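Local coordinates for concanavalin B (Canavalia ensiformis, PDB 6CAF), which may bind carbohydrate as a chitinase-like seed protein of glycosyl hydrolase family 18, at residues I229-A232 against W233-W236; N215-S218 against C219-S222; L277-L280 against Q281-Y284; N199-T203 against R204-Y208. One frame throughout, in Å; residues are numbered along the deposited sequence. Where two conformers were deposited one is given.

All four contacts are local and lie in the TIM-barrel domain of glycosyl hydrolase family 18. Along the chain they run in the order contact 4, contact 2, contact 1, contact 3. Contact 4 follows helix 198-202 into strand 208-212. Contact 2 lies in the loop after that strand. Contact 1 is on helix 227-239, and contact 3 leads into strand 284-290. Contact 1 is the hub: its centre is about 11 Å from those of contacts 2 and 3, and about 18 Å from that of contact 4. It touches all three. W233 joins it to P278, A232 to C219, and W236 to I201. One helix thus ties three connecting segments of the barrel together.

Contact 1. Residues I229-A232 against W233-W236; sequences IRNA and WLSW
I229 O accepts W233 N at 2.9 Å, the first of four consecutive i to i+4 backbone bonds. L234 N to R230 O, S235 N to N231 O and W236 N to A232 O continue the pattern. The eight residues are a regular piece of helix 227-239, and each peptide N-H of W233-W236 is spent on a carbonyl one turn back.

N231 O is gripped twice. Besides S235 N it takes the hydroxyl of the same residue, S235 OG to N231 O being 3.1 Å. The two donors come from opposite faces of the carbonyl plane, with OG tilted 34° out of it. The hydroxyl gets there because OG stands anti to the carbonyl carbon of S235, beside its own backbone N (chi1 -60°). With an alanine at S235, N231 O would probably keep the backbone bond alone and lose the second donor on the other face of its carbonyl.

The indole of W236 projects from the helix, with its CD1 edge leaning back to A232 O. CD1 of W236 lies 3.1 Å from A232 O, near the ring plane. The indole N-H of W236 is used elsewhere, on C190 O. W233 leads away from the preceding turn: its CB lies 3.5 Å from I229 O, while its ring rests on L247 and L249 of strand 247-252. W233 NE1 bonds P278 O. The helix is the crossover of the beta-alpha-beta unit between strands 208-212 and 247-252.

The chemistry implies a helix held by its own backbone, with buried indoles turned to the barrel and its loops, and a serine hydroxyl that donates within the helix on the more exposed side.

Contact 2. Residues N215-S218 against C219-S222; sequences NDRS and CQYS
Q220 OE1 takes the backbone N-H of D216 in a nearly straight bond, 2.9 Å with an angle of 169° from D216 N. The donor sits well above the amide plane, 55° out of it. At the other end of the amide, Q220 NE2 gives a bond to G260 O. Both ends are held, which fixes the rotation of the amide group. CG of Q220 lies between its backbone N and carbonyl carbon (chi1 74°), and from there the extended chain reaches back past D216 O to D216 N. Backbone bonds follow: C219 N reaches D216 O at 3.2 Å and closes a beta turn. Q220 N makes a weak bond to the same oxygen.

An Asx turn is nested in it: D216 OD1 accepts S218 N at 2.9 Å. S218 OG reaches OD1 from the same face of the carboxylate, but S218 has two conformers, so this second bond is less certain. The turn belongs to the loop between strand 208-212 and helix 227-239 of the TIM barrel.

One water bridges the segments, giving bonds to R217 O and to Q220 O, the latter at 2.7 Å.

Van der Waals contacts make up the rest. The D216 carboxylate lies beside the sulfur of the C190-C219 disulfide, with OD2 of D216 3.5 Å from C219 SG. Q220 CD packs against D216 O at 3.2 Å. R217, which is poorly ordered, runs side by side with Q220 and brings its CG to 3.8 Å from Q220 NE2.

Contact 3. Residues L277-L280 against Q281-Y284; sequences LPDL and QTRY
D279 O is gripped by two backbone N-H groups, R283 N at 2.8 Å and T282 N at 3.0 Å. R283 N comes nearly end-on to the carbonyl (177°), and T282 N comes from above its plane. These bonds start the short helix 280-283. A type II beta turn from L277 to L280 leads into it, and strand 284-290 of the TIM barrel follows. D279 is the N-cap, but its side chain makes no capping bond.

The carboxylate works through water instead. One water links D279 OD2 to R283 NH1, meeting the guanidinium at its edge and in its plane. The opposite charges themselves stay 5.6 Å apart, from D279 OD2 to R283 NH1. A second water joins D279 OD1 to T282 OG1. R283 is bent at two torsions, and its far end binds D244 O, T237 O, V240 O and N246 OD1, so the buried guanidinium is well satisfied.

The apolar side is built on Y284. Its side chain runs alongside L280, whose CD1 lies 3.8 Å from Y284 CB. L277 adds a looser touch, slanting across the tyrosine. With CG anti to the backbone N (chi1 168°), the phenol leads away from the turn to T30, whose OG1 is bonded to Y284 OH. A last water bridges two carbonyls, donating to Y284 O and, at 2.7 Å, to L280 O.

Contact 4. Residues N199-T203 against R204-Y208; sequences NAIQT and RHFDY
T203 lies over one face of the H205 ring in a CH-pi contact. T203 CB stands 4.0 Å from the ring centroid, 28° off the normal. The hydroxyl points back to the chain: T203 OG1 donates to A200 O at 2.7 Å, in the carbonyl plane, and accepts H205 N at 3.1 Å, an ST turn. Its OG1 sits between the backbone N and carbonyl carbon (chi1 69°), which places it within reach of both. A valine in its place would probably leave H205 N without its acceptor and A200 O without its hydroxyl donor.

The imidazole also stacks on Y172 and binds E169 through NE2. F206 crosses I201 at about a right angle. Its CE2 meets I201 CG1 and, at 3.8 Å, A200 CB. A water joins I201 O to F206 N. The extended R204 chain presents its guanidinium edge to two waters, one at 2.8 Å from NE, that lead to Q202; Y241 gives a cation-pi contact.

R204 N bonds I201 O, and R204 leaves the helix with positive phi. This is the end of a TIM-barrel helix, 198-202, turning into strand 208-212.

Contact 1. Residues I229-A232 against W233-W236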
loop_
_atom_site.group_PDB
_atom_site.type_symbol
_atom_site.label_atom_id
_atom_site.label_comp_id
_atom_site.label_asym_id
_atom_site.label_seq_id
_atom_site.Cartn_x
_atom_site.Cartn_y
_atom_site.Cartn_z
ATOM N N ILE A 229 -4.153 19.802 -2.776
ATOM C CA ILE A 229 -3.367 18.681 -2.269
ATOM C C ILE A 229 -2.623 19.100 -0.993
ATOM O O ILE A 229 -2.547 18.324 -0.039
ATOM C CB ILE A 229 -2.423 18.085 -3.333
ATOM C CG1 ILE A 229 -1.814 16.804 -2.818
ATOM C CG2 ILE A 229 -1.367 19.074 -3.826
ATOM C CD1 ILE A 229 -1.055 16.024 -3.859
ATOM N N ARG A 230 -2.113 20.334 -0.946
ATOM C CA ARG A 230 -1.439 20.791 0.272
ATOM C C ARG A 230 -2.407 20.807 1.444
ATOM O O ARG A 230 -2.073 20.400 2.561
ATOM C CB ARG A 230 -0.867 22.181 0.071
ATOM C CG ARG A 230 -0.073 22.712 1.196
ATOM C CD ARG A 230 0.534 24.073 0.871
ATOM N NE ARG A 230 1.468 24.482 1.901
ATOM C CZ ARG A 230 1.130 25.118 2.995
ATOM N NH1 ARG A 230 -0.129 25.467 3.194
ATOM N NH2 ARG A 230 2.049 25.389 3.886
ATOM N N ASN A 231 -3.613 21.295 1.184
ATOM C CA ASN A 231 -4.627 21.357 2.218
ATOM C C ASN A 231 -5.049 19.966 2.692
ATOM O O ASN A 231 -5.268 19.754 3.891
ATOM C CB ASN A 231 -5.826 22.135 1.732
ATOM C CG ASN A 231 -6.830 22.275 2.817
ATOM O OD1 ASN A 231 -6.582 22.963 3.808
ATOM N ND2 ASN A 231 -7.954 21.606 2.656
ATOM N N ALA A 232 -5.174 19.046 1.756
ATOM C CA ALA A 232 -5.549 17.688 2.109
ATOM C C ALA A 232 -4.432 17.049 2.946
ATOM O O ALA A 232 -4.705 16.354 3.929
ATOM C CB ALA A 232 -5.899 16.882 0.874
ATOM N N TRP A 233 -3.177 17.243 2.535
ATOM C CA TRP A 233 -2.074 16.751 3.343
ATOM C C TRP A 233 -2.176 17.305 4.760
ATOM O O TRP A 233 -2.061 16.560 5.736
ATOM C CB TRP A 233 -0.747 17.136 2.699
ATOM C CG TRP A 233 0.436 16.732 3.479
ATOM C CD1 TRP A 233 1.012 17.433 4.471
ATOM C CD2 TRP A 233 1.132 15.488 3.414
ATOM N NE1 TRP A 233 2.065 16.737 5.004
ATOM C CE2 TRP A 233 2.150 15.534 4.372
ATOM C CE3 TRP A 233 1.015 14.358 2.613
ATOM C CZ2 TRP A 233 3.046 14.481 4.565
ATOM C CZ3 TRP A 233 1.888 13.315 2.803
ATOM C CH2 TRP A 233 2.899 13.397 3.762
ATOM N N LEU A 234 -2.375 18.610 4.884
ATOM C CA LEU A 234 -2.565 19.208 6.186
ATOM C C LEU A 234 -3.658 18.495 6.982
ATOM O O LEU A 234 -3.476 18.166 8.158
ATOM C CB LEU A 234 -2.882 20.700 6.035
ATOM C CG LEU A 234 -3.120 21.470 7.322
ATOM C CD1 LEU A 234 -1.909 21.414 8.246
ATOM C CD2 LEU A 234 -3.521 22.912 7.051
ATOM N N SER A 235 -4.805 18.290 6.354
ATOM C CA SER A 235 -5.900 17.603 7.033
ATOM C C SER A 235 -5.470 16.240 7.552
ATOM O O SER A 235 -5.815 15.849 8.680
ATOM C CB SER A 235 -7.075 17.482 6.092
ATOM O OG SER A 235 -7.550 18.739 5.666
ATOM N N TRP A 236 -4.736 15.492 6.738
ATOM C CA TRP A 236 -4.264 14.165 7.125
ATOM C C TRP A 236 -3.247 14.246 8.268
ATOM O O TRP A 236 -3.233 13.354 9.132
ATOM C CB TRP A 236 -3.713 13.398 5.906
ATOM C CG TRP A 236 -4.842 12.842 5.123
ATOM C CD1 TRP A 236 -5.418 13.371 4.020
ATOM C CD2 TRP A 236 -5.608 11.681 5.458
ATOM N NE1 TRP A 236 -6.475 12.602 3.626
ATOM C CE2 TRP A 236 -6.620 11.559 4.499
ATOM C CE3 TRP A 236 -5.525 10.732 6.470
ATOM C CZ2 TRP A 236 -7.547 10.531 4.517
ATOM C CZ3 TRP A 236 -6.455 9.724 6.500
ATOM C CH2 TRP A 236 -7.448 9.627 5.537
#

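Contact 2. Residues N215-S218 against C219-S222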
loop_
_atom_site.group_PDB
_atom_site.type_symbol
_atom_site.label_atom_id
_atom_site.label_comp_id
_atom_site.label_asym_id
_atom_site.label_seq_id
_atom_site.Cartn_x
_atom_site.Cartn_y
_atom_site.Cartn_z
ATOM N N ASN A 215 -7.845 10.607 -8.471
ATOM C CA ASN A 215 -9.245 10.302 -8.722
ATOM C C ASN A 215 -10.189 11.033 -7.740
ATOM O O ASN A 215 -11.248 10.533 -7.388
ATOM C CB ASN A 215 -9.463 8.782 -8.803
ATOM C CG ASN A 215 -8.710 8.121 -10.015
ATOM O OD1 ASN A 215 -8.406 8.772 -11.056
ATOM N ND2 ASN A 215 -8.390 6.818 -9.869
ATOM N N ASP A 216 -9.818 12.266 -7.372
ATOM C CA ASP A 216 -10.675 13.097 -6.525
ATOM C C ASP A 216 -10.285 14.547 -6.679
ATOM O O ASP A 216 -9.265 14.986 -6.143
ATOM C CB ASP A 216 -10.580 12.687 -5.052
ATOM C CG ASP A 216 -11.620 13.397 -4.182
ATOM O OD1 ASP A 216 -12.113 14.461 -4.574
ATOM O OD2 ASP A 216 -11.966 12.887 -3.106
ATOM N N ARG A 217 -11.097 15.300 -7.427
ATOM C CA ARG A 217 -10.762 16.668 -7.705
ATOM C C ARG A 217 -10.665 17.546 -6.462
ATOM O O ARG A 217 -10.061 18.614 -6.510
ATOM C CB ARG A 217 -11.742 17.270 -8.698
ATOM C CG ARG A 217 -11.707 16.615 -10.071
ATOM C CD ARG A 217 -12.766 17.157 -11.029
ATOM N NE ARG A 217 -12.667 16.550 -12.358
ATOM C CZ ARG A 217 -13.220 15.387 -12.706
ATOM N NH1 ARG A 217 -13.916 14.689 -11.818
ATOM N NH2 ARG A 217 -13.080 14.919 -13.944
ATOM N N SER A 218 -11.286 17.137 -5.362
ATOM C CA SER A 218 -11.279 17.976 -4.174
ATOM C C SER A 218 -9.919 18.018 -3.481
ATOM O O SER A 218 -9.661 18.946 -2.710
ATOM C CB SER A 218 -12.368 17.537 -3.187
ATOM O OG SER A 218 -12.058 16.297 -2.581
ATOM N N CYS A 219 -9.066 17.016 -3.731
ATOM C CA CYS A 219 -7.862 16.893 -2.931
ATOM C C CYS A 219 -6.615 16.529 -3.708
ATOM O O CYS A 219 -5.571 16.303 -3.103
ATOM C CB CYS A 219 -8.051 15.886 -1.780
ATOM S SG CYS A 219 -8.995 14.361 -2.043
ATOM N N GLN A 220 -6.693 16.481 -5.027
ATOM C CA GLN A 220 -5.550 16.080 -5.814
ATOM C C GLN A 220 -4.854 17.275 -6.457
ATOM O O GLN A 220 -5.386 18.390 -6.529
ATOM C CB GLN A 220 -5.959 15.061 -6.874
ATOM C CG GLN A 220 -6.728 15.686 -8.039
ATOM C CD GLN A 220 -7.498 14.648 -8.833
ATOM O OE1 GLN A 220 -7.490 13.456 -8.511
ATOM N NE2 GLN A 220 -8.210 15.109 -9.845
ATOM N N TYR A 221 -3.629 17.036 -6.903
ATOM C CA TYR A 221 -2.907 18.019 -7.685
ATOM C C TYR A 221 -3.560 18.268 -9.029
ATOM O O TYR A 221 -4.084 17.333 -9.647
ATOM C CB TYR A 221 -1.523 17.458 -7.963
ATOM C CG TYR A 221 -0.635 18.299 -8.868
ATOM C CD1 TYR A 221 0.082 19.393 -8.380
ATOM C CD2 TYR A 221 -0.512 18.001 -10.204
ATOM C CE1 TYR A 221 0.897 20.154 -9.203
ATOM C CE2 TYR A 221 0.307 18.753 -11.036
ATOM C CZ TYR A 221 0.993 19.843 -10.536
ATOM O OH TYR A 221 1.776 20.602 -11.365
ATOM N N SER A 222 -3.435 19.496 -9.525
ATOM C CA SER A 222 -3.624 19.755 -10.959
ATOM C C SER A 222 -2.622 20.796 -11.373
ATOM O O SER A 222 -2.065 21.492 -10.536
ATOM C CB SER A 222 -5.060 20.175 -11.293
ATOM O OG SER A 222 -5.402 21.400 -10.683
HETATM O O HOH W 1 -7.633 19.165 -7.736
#

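Contact 3. Residues L277-L280 against Q281-Y284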
loop_
_atom_site.group_PDB
_atom_site.type_symbol
_atom_site.label_atom_id
_atom_site.label_comp_id
_atom_site.label_asym_id
_atom_site.label_seq_id
_atom_site.Cartn_x
_atom_site.Cartn_y
_atom_site.Cartn_z
ATOM N N LEU A 277 4.644 20.716 1.691
ATOM C CA LEU A 277 3.735 19.925 2.518
ATOM C C LEU A 277 3.887 20.311 3.978
ATOM O O LEU A 277 4.994 20.268 4.507
ATOM C CB LEU A 277 4.063 18.446 2.371
ATOM C CG LEU A 277 3.841 17.858 0.986
ATOM C CD1 LEU A 277 4.273 16.415 0.982
ATOM C CD2 LEU A 277 2.417 18.040 0.494
ATOM N N PRO A 278 2.775 20.662 4.652
ATOM C CA PRO A 278 2.920 20.969 6.073
ATOM C C PRO A 278 3.511 19.837 6.891
ATOM O O PRO A 278 3.162 18.689 6.698
ATOM C CB PRO A 278 1.489 21.283 6.503
ATOM C CG PRO A 278 0.868 21.874 5.291
ATOM C CD PRO A 278 1.467 21.102 4.133
ATOM N N ASP A 279 4.397 20.183 7.818
ATOM C CA ASP A 279 5.069 19.200 8.661
ATOM C C ASP A 279 5.846 18.157 7.854
ATOM O O ASP A 279 6.081 17.037 8.309
ATOM C CB ASP A 279 4.116 18.547 9.673
ATOM C CG ASP A 279 3.640 19.503 10.742
ATOM O OD1 ASP A 279 4.383 20.435 11.092
ATOM O OD2 ASP A 279 2.533 19.293 11.240
ATOM N N LEU A 280 6.338 18.583 6.695
ATOM C CA LEU A 280 7.218 17.779 5.876
ATOM C C LEU A 280 8.293 17.088 6.700
ATOM O O LEU A 280 8.525 15.897 6.559
ATOM C CB LEU A 280 7.873 18.711 4.833
ATOM C CG LEU A 280 8.991 18.174 3.970
ATOM C CD1 LEU A 280 8.409 17.106 3.081
ATOM C CD2 LEU A 280 9.617 19.259 3.114
ATOM N N GLN A 281 8.960 17.848 7.563
ATOM C CA GLN A 281 10.124 17.324 8.225
ATOM C C GLN A 281 9.844 16.266 9.289
ATOM O O GLN A 281 10.752 15.537 9.656
ATOM C CB GLN A 281 10.962 18.469 8.824
ATOM C CG GLN A 281 11.468 19.476 7.786
ATOM C CD GLN A 281 12.297 18.844 6.669
ATOM O OE1 GLN A 281 12.985 17.836 6.864
ATOM N NE2 GLN A 281 12.253 19.460 5.493
ATOM N N THR A 282 8.614 16.205 9.789
ATOM C CA THR A 282 8.278 15.237 10.799
ATOM C C THR A 282 7.287 14.170 10.359
ATOM O O THR A 282 7.250 13.130 10.968
ATOM C CB THR A 282 7.728 15.893 12.068
ATOM O OG1 THR A 282 6.608 16.708 11.730
ATOM C CG2 THR A 282 8.805 16.769 12.717
ATOM N N ARG A 283 6.505 14.405 9.304
ATOM C CA ARG A 283 5.434 13.486 8.958
ATOM C C ARG A 283 5.634 12.767 7.635
ATOM O O ARG A 283 5.051 11.719 7.428
ATOM C CB ARG A 283 4.078 14.193 8.946
ATOM C CG ARG A 283 3.732 14.839 10.268
ATOM C CD ARG A 283 3.664 13.877 11.440
ATOM N NE ARG A 283 2.765 12.768 11.209
ATOM C CZ ARG A 283 1.445 12.841 11.377
ATOM N NH1 ARG A 283 0.868 13.972 11.773
ATOM N NH2 ARG A 283 0.689 11.783 11.127
ATOM N N TYR A 284 6.393 13.365 6.701
ATOM C CA TYR A 284 6.498 12.813 5.361
ATOM C C TYR A 284 7.483 11.644 5.321
ATOM O O TYR A 284 8.677 11.800 5.645
ATOM C CB TYR A 284 6.949 13.891 4.390
ATOM C CG TYR A 284 7.374 13.407 3.041
ATOM C CD1 TYR A 284 6.457 13.034 2.081
ATOM C CD2 TYR A 284 8.706 13.308 2.722
ATOM C CE1 TYR A 284 6.863 12.560 0.841
ATOM C CE2 TYR A 284 9.122 12.838 1.498
ATOM C CZ TYR A 284 8.207 12.482 0.557
ATOM O OH TYR A 284 8.596 12.015 -0.674
HETATM O O HOH W 2 1.888 16.602 12.512
HETATM O O HOH W 3 7.209 19.384 11.394
HETATM O O HOH W 4 10.254 13.823 6.552
#

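Contact 4. Residues N199-T203 against R204-Y208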
loop_
_atom_site.group_PDB
_atom_site.type_symbol
_atom_site.label_atom_id
_atom_site.label_comp_id
_atom_site.label_asym_id
_atom_site.label_seq_id
_atom_site.Cartn_x
_atom_site.Cartn_y
_atom_site.Cartn_z
ATOM N N ASN A 199 -12.607 4.746 10.945
ATOM C CA ASN A 199 -12.577 4.115 12.271
ATOM C C ASN A 199 -11.272 3.340 12.464
ATOM O O ASN A 199 -10.662 3.382 13.545
ATOM C CB ASN A 199 -13.761 3.189 12.493
ATOM C CG ASN A 199 -15.023 3.922 12.771
ATOM O OD1 ASN A 199 -15.030 5.079 13.131
ATOM N ND2 ASN A 199 -16.109 3.199 12.691
ATOM N N ALA A 200 -10.842 2.611 11.436
ATOM C CA ALA A 200 -9.570 1.906 11.561
ATOM C C ALA A 200 -8.417 2.884 11.809
ATOM O O ALA A 200 -7.559 2.647 12.671
ATOM C CB ALA A 200 -9.328 1.052 10.330
ATOM N N ILE A 201 -8.369 3.967 11.053
ATOM C CA ILE A 201 -7.268 4.902 11.206
ATOM C C ILE A 201 -7.281 5.543 12.598
ATOM O O ILE A 201 -6.213 5.761 13.189
ATOM C CB ILE A 201 -7.265 5.930 10.075
ATOM C CG1 ILE A 201 -6.963 5.207 8.774
ATOM C CG2 ILE A 201 -6.226 7.001 10.349
ATOM C CD1 ILE A 201 -7.176 6.055 7.528
ATOM N N GLN A 202 -8.461 5.771 13.135
ATOM C CA GLN A 202 -8.580 6.380 14.451
ATOM C C GLN A 202 -8.105 5.468 15.579
ATOM O O GLN A 202 -7.893 5.958 16.687
ATOM C CB GLN A 202 -10.000 6.849 14.685
ATOM C CG GLN A 202 -10.352 8.080 13.848
ATOM C CD GLN A 202 -9.490 9.276 14.202
ATOM O OE1 GLN A 202 -9.470 9.687 15.346
ATOM N NE2 GLN A 202 -8.759 9.814 13.228
ATOM N N THR A 203 -7.890 4.170 15.316
ATOM C CA THR A 203 -7.298 3.285 16.347
ATOM C C THR A 203 -5.822 3.608 16.620
ATOM O O THR A 203 -5.270 3.139 17.616
ATOM C CB THR A 203 -7.340 1.795 15.954
ATOM O OG1 THR A 203 -6.443 1.551 14.874
ATOM C CG2 THR A 203 -8.740 1.298 15.661
ATOM N N ARG A 204 -5.179 4.304 15.692
ATOM C CA ARG A 204 -3.745 4.594 15.773
ATOM C C ARG A 204 -2.861 3.372 15.613
ATOM O O ARG A 204 -1.648 3.455 15.857
ATOM C CB ARG A 204 -3.392 5.386 17.040
ATOM C CG ARG A 204 -4.313 6.565 17.231
ATOM C CD ARG A 204 -3.920 7.436 18.404
ATOM N NE ARG A 204 -4.884 8.530 18.532
ATOM C CZ ARG A 204 -4.839 9.487 19.428
ATOM N NH1 ARG A 204 -3.840 9.558 20.265
ATOM N NH2 ARG A 204 -5.825 10.363 19.480
ATOM N N HIS A 205 -3.421 2.256 15.132
ATOM C CA HIS A 205 -2.616 1.052 14.986
ATOM C C HIS A 205 -1.858 0.957 13.693
ATOM O O HIS A 205 -0.925 0.170 13.619
ATOM C CB HIS A 205 -3.430 -0.245 15.052
ATOM C CG HIS A 205 -4.124 -0.500 16.322
ATOM N ND1 HIS A 205 -3.584 -0.192 17.532
ATOM C CD2 HIS A 205 -5.326 -1.071 16.575
ATOM C CE1 HIS A 205 -4.414 -0.547 18.488
ATOM N NE2 HIS A 205 -5.458 -1.142 17.937
ATOM N N PHE A 206 -2.221 1.735 12.674
ATOM C CA PHE A 206 -1.458 1.670 11.451
ATOM C C PHE A 206 -0.076 2.286 11.638
ATOM O O PHE A 206 0.071 3.381 12.168
ATOM C CB PHE A 206 -2.145 2.362 10.279
ATOM C CG PHE A 206 -3.389 1.679 9.775
ATOM C CD1 PHE A 206 -3.317 0.419 9.214
ATOM C CD2 PHE A 206 -4.625 2.305 9.828
ATOM C CE1 PHE A 206 -4.440 -0.194 8.705
ATOM C CE2 PHE A 206 -5.751 1.677 9.327
ATOM C CZ PHE A 206 -5.656 0.438 8.756
ATOM N N ASP A 207 0.924 1.576 11.136
ATOM C CA ASP A 207 2.267 2.116 11.026
ATOM C C ASP A 207 2.406 3.185 9.951
ATOM O O ASP A 207 3.141 4.167 10.138
ATOM C CB ASP A 207 3.276 0.990 10.767
ATOM C CG ASP A 207 3.319 -0.021 11.897
ATOM O OD1 ASP A 207 3.984 0.334 12.899
ATOM O OD2 ASP A 207 2.716 -1.096 11.744
ATOM N N TYR A 208 1.737 2.968 8.822
ATOM C CA TYR A 208 1.884 3.837 7.674
ATOM C C TYR A 208 0.521 4.101 7.059
ATOM O O TYR A 208 -0.308 3.178 6.967
ATOM C CB TYR A 208 2.719 3.189 6.585
ATOM C CG TYR A 208 4.115 2.804 6.921
ATOM C CD1 TYR A 208 4.936 3.624 7.650
ATOM C CD2 TYR A 208 4.654 1.642 6.375
ATOM C CE1 TYR A 208 6.268 3.268 7.907
ATOM C CE2 TYR A 208 5.982 1.297 6.560
ATOM C CZ TYR A 208 6.785 2.092 7.369
ATOM O OH TYR A 208 8.104 1.702 7.537
HETATM O O HOH W 5 -3.854 4.287 12.450
HETATM O O HOH W 6 -6.933 8.806 16.624
HETATM O O HOH W 7 -8.058 11.214 17.766
#